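Local structure of teichoic acid biosynthesis protein F (Staphylococcus epidermidis, 3L7I) at residues A[522-527]-A[612-617]. The protein belongs to the proteins of bacterial teichoic acid biosynthesis and contains a domain of the GT-B fold. Sequence-based numbering, arbitrary orientation.
Sequences QEYLDE and LFLISD
L614 meets both L525 and Y524, and following its side chain outward from the backbone shows how one leucine can serve two neighbours on a helix. Its CB points at helix 522-531 and already touches the CD2 methyl of L525, 3.8 Å away. CG stands beside the backbone N, anti to the carbonyl carbon (chi1 -85°), and from there CD1 reaches the Y524 ring. The methyl approaches that ring obliquely, with L614 CD1 to Y524 CE2 at 3.5 Å and L614 CD1 to Y524 CD2 at 4.0 Å. This same CD1 also lies 4.0 Å from L525 CD2, so the one methyl touches both side chains; the L614 side chain crosses those of Y524 and L525 at about a right angle.

The setting is the Rossmann-like half of a GT-B fold built on the parallel sheet around strand 539-543. Helix 609-614 ends here, I615 being the first residue to leave helical geometry, and the chain runs on into strand 618-621, next to 539-543 in the sheet. S616 OG donates a hydrogen bond back to L612 O (2.7 Å) across this turn.

Beyond the helix end, I615 extends the apolar surface: its CG2 lies 4.1 Å from L525 CD2 and 3.9 Å from L525 O. No hydrogen bond links the segments themselves. Y524, its CG anti to the backbone N (chi1 -180°), carries its hydroxyl past L614 to a hydrogen bond with E611, while R518 makes a cation-pi contact with the ring and L515 of helix 513-517 packs against L614.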
loop_
_atom_site.group_PDB
_atom_site.type_symbol
_atom_site.label_atom_id
_atom_site.label_comp_id
_atom_site.label_asym_id
_atom_site.label_seq_id
_atom_site.Cartn_x
_atom_site.Cartn_y
_atom_site.Cartn_z
ATOM N N GLN A 522 1.621 -43.093 -53.032
ATOM C CA GLN A 522 2.496 -44.171 -52.602
ATOM C C GLN A 522 3.882 -43.707 -52.170
ATOM O O GLN A 522 4.517 -44.352 -51.347
ATOM C CB GLN A 522 2.575 -45.247 -53.670
ATOM C CG GLN A 522 1.506 -46.295 -53.507
ATOM C CD GLN A 522 1.989 -47.482 -52.685
ATOM O OE1 GLN A 522 3.124 -47.945 -52.863
ATOM N NE2 GLN A 522 1.128 -48.000 -51.796
ATOM N N GLU A 523 4.345 -42.585 -52.700
ATOM C CA GLU A 523 5.647 -42.061 -52.302
ATOM C C GLU A 523 5.582 -41.559 -50.865
ATOM O O GLU A 523 6.484 -41.796 -50.065
ATOM C CB GLU A 523 6.082 -40.938 -53.243
ATOM C CG GLU A 523 7.567 -40.599 -53.196
ATOM C CD GLU A 523 7.966 -39.575 -54.257
ATOM O OE1 GLU A 523 9.165 -39.519 -54.613
ATOM O OE2 GLU A 523 7.083 -38.830 -54.744
ATOM N N TYR A 524 4.496 -40.868 -50.545
ATOM C CA TYR A 524 4.258 -40.367 -49.200
ATOM C C TYR A 524 4.116 -41.526 -48.218
ATOM O O TYR A 524 4.648 -41.482 -47.108
ATOM C CB TYR A 524 2.998 -39.500 -49.210
ATOM C CG TYR A 524 2.592 -38.886 -47.893
ATOM C CD1 TYR A 524 3.513 -38.221 -47.090
ATOM C CD2 TYR A 524 1.266 -38.933 -47.473
ATOM C CE1 TYR A 524 3.129 -37.649 -45.885
ATOM C CE2 TYR A 524 0.873 -38.359 -46.281
ATOM C CZ TYR A 524 1.807 -37.720 -45.490
ATOM O OH TYR A 524 1.407 -37.150 -44.303
ATOM N N LEU A 525 3.401 -42.569 -48.631
ATOM C CA LEU A 525 3.214 -43.726 -47.759
ATOM C C LEU A 525 4.568 -44.381 -47.494
ATOM O O LEU A 525 4.810 -44.911 -46.405
ATOM C CB LEU A 525 2.205 -44.722 -48.350
ATOM C CG LEU A 525 0.796 -44.155 -48.533
ATOM C CD1 LEU A 525 -0.177 -45.202 -49.019
ATOM C CD2 LEU A 525 0.309 -43.547 -47.235
ATOM N N ASP A 526 5.458 -44.309 -48.483
ATOM C CA ASP A 526 6.779 -44.906 -48.366
ATOM C C ASP A 526 7.670 -44.178 -47.378
ATOM O O ASP A 526 8.388 -44.817 -46.615
ATOM C CB ASP A 526 7.459 -44.999 -49.729
ATOM C CG ASP A 526 6.976 -46.190 -50.526
ATOM O OD1 ASP A 526 7.633 -46.566 -51.538
ATOM O OD2 ASP A 526 5.934 -46.756 -50.107
ATOM N N GLU A 527 7.635 -42.848 -47.392
ATOM C CA GLU A 527 8.387 -42.073 -46.406
ATOM C C GLU A 527 8.017 -42.563 -45.012
ATOM O O GLU A 527 8.863 -43.028 -44.242
ATOM C CB GLU A 527 8.047 -40.587 -46.487
ATOM C CG GLU A 527 8.671 -39.814 -47.629
ATOM C CD GLU A 527 8.193 -38.356 -47.670
ATOM O OE1 GLU A 527 7.720 -37.852 -46.613
ATOM O OE2 GLU A 527 8.288 -37.721 -48.757
ATOM N N LEU A 612 -0.009 -42.300 -39.235
ATOM C CA LEU A 612 -0.090 -43.675 -38.774
ATOM C C LEU A 612 -1.360 -44.368 -39.324
ATOM O O LEU A 612 -1.325 -45.550 -39.701
ATOM C CB LEU A 612 0.025 -43.768 -37.253
ATOM C CG LEU A 612 1.410 -43.420 -36.698
ATOM C CD1 LEU A 612 1.448 -43.445 -35.161
ATOM C CD2 LEU A 612 2.449 -44.348 -37.281
ATOM N N PHE A 613 -2.473 -43.642 -39.416
ATOM C CA PHE A 613 -3.668 -44.256 -40.001
ATOM C C PHE A 613 -3.418 -44.623 -41.452
ATOM O O PHE A 613 -3.724 -45.739 -41.875
ATOM C CB PHE A 613 -4.908 -43.352 -39.913
ATOM C CG PHE A 613 -5.359 -43.072 -38.519
ATOM C CD1 PHE A 613 -5.275 -44.046 -37.541
ATOM C CD2 PHE A 613 -5.875 -41.840 -38.188
ATOM C CE1 PHE A 613 -5.678 -43.787 -36.254
ATOM C CE2 PHE A 613 -6.286 -41.581 -36.904
ATOM C CZ PHE A 613 -6.190 -42.555 -35.936
ATOM N N LEU A 614 -2.879 -43.670 -42.212
ATOM C CA LEU A 614 -2.676 -43.840 -43.652
ATOM C C LEU A 614 -1.985 -45.157 -43.976
ATOM O O LEU A 614 -2.364 -45.853 -44.904
ATOM C CB LEU A 614 -1.857 -42.690 -44.225
ATOM C CG LEU A 614 -2.632 -41.435 -44.612
ATOM C CD1 LEU A 614 -1.773 -40.569 -45.505
ATOM C CD2 LEU A 614 -3.927 -41.798 -45.326
ATOM N N ILE A 615 -0.972 -45.514 -43.198
ATOM C CA ILE A 615 -0.276 -46.755 -43.469
ATOM C C ILE A 615 -0.870 -47.979 -42.744
ATOM O O ILE A 615 -0.266 -49.045 -42.758
ATOM C CB ILE A 615 1.240 -46.639 -43.174
ATOM C CG1 ILE A 615 1.480 -46.528 -41.668
ATOM C CG2 ILE A 615 1.869 -45.491 -43.972
ATOM C CD1 ILE A 615 2.950 -46.608 -41.261
ATOM N N SER A 616 -2.051 -47.849 -42.141
ATOM C CA SER A 616 -2.621 -48.967 -41.378
ATOM C C SER A 616 -3.704 -49.721 -42.129
ATOM O O SER A 616 -4.681 -49.115 -42.583
ATOM C CB SER A 616 -3.217 -48.487 -40.061
ATOM O OG SER A 616 -2.227 -48.032 -39.165
ATOM N N ASP A 617 -3.541 -51.042 -42.227
ATOM C CA ASP A 617 -4.515 -51.903 -42.889
ATOM C C ASP A 617 -5.754 -52.143 -42.043
ATOM O O ASP A 617 -6.802 -52.494 -42.570
ATOM C CB ASP A 617 -3.876 -53.226 -43.288
ATOM C CG ASP A 617 -2.806 -53.050 -44.354
ATOM O OD1 ASP A 617 -3.159 -52.803 -45.543
ATOM O OD2 ASP A 617 -1.606 -53.149 -44.000
#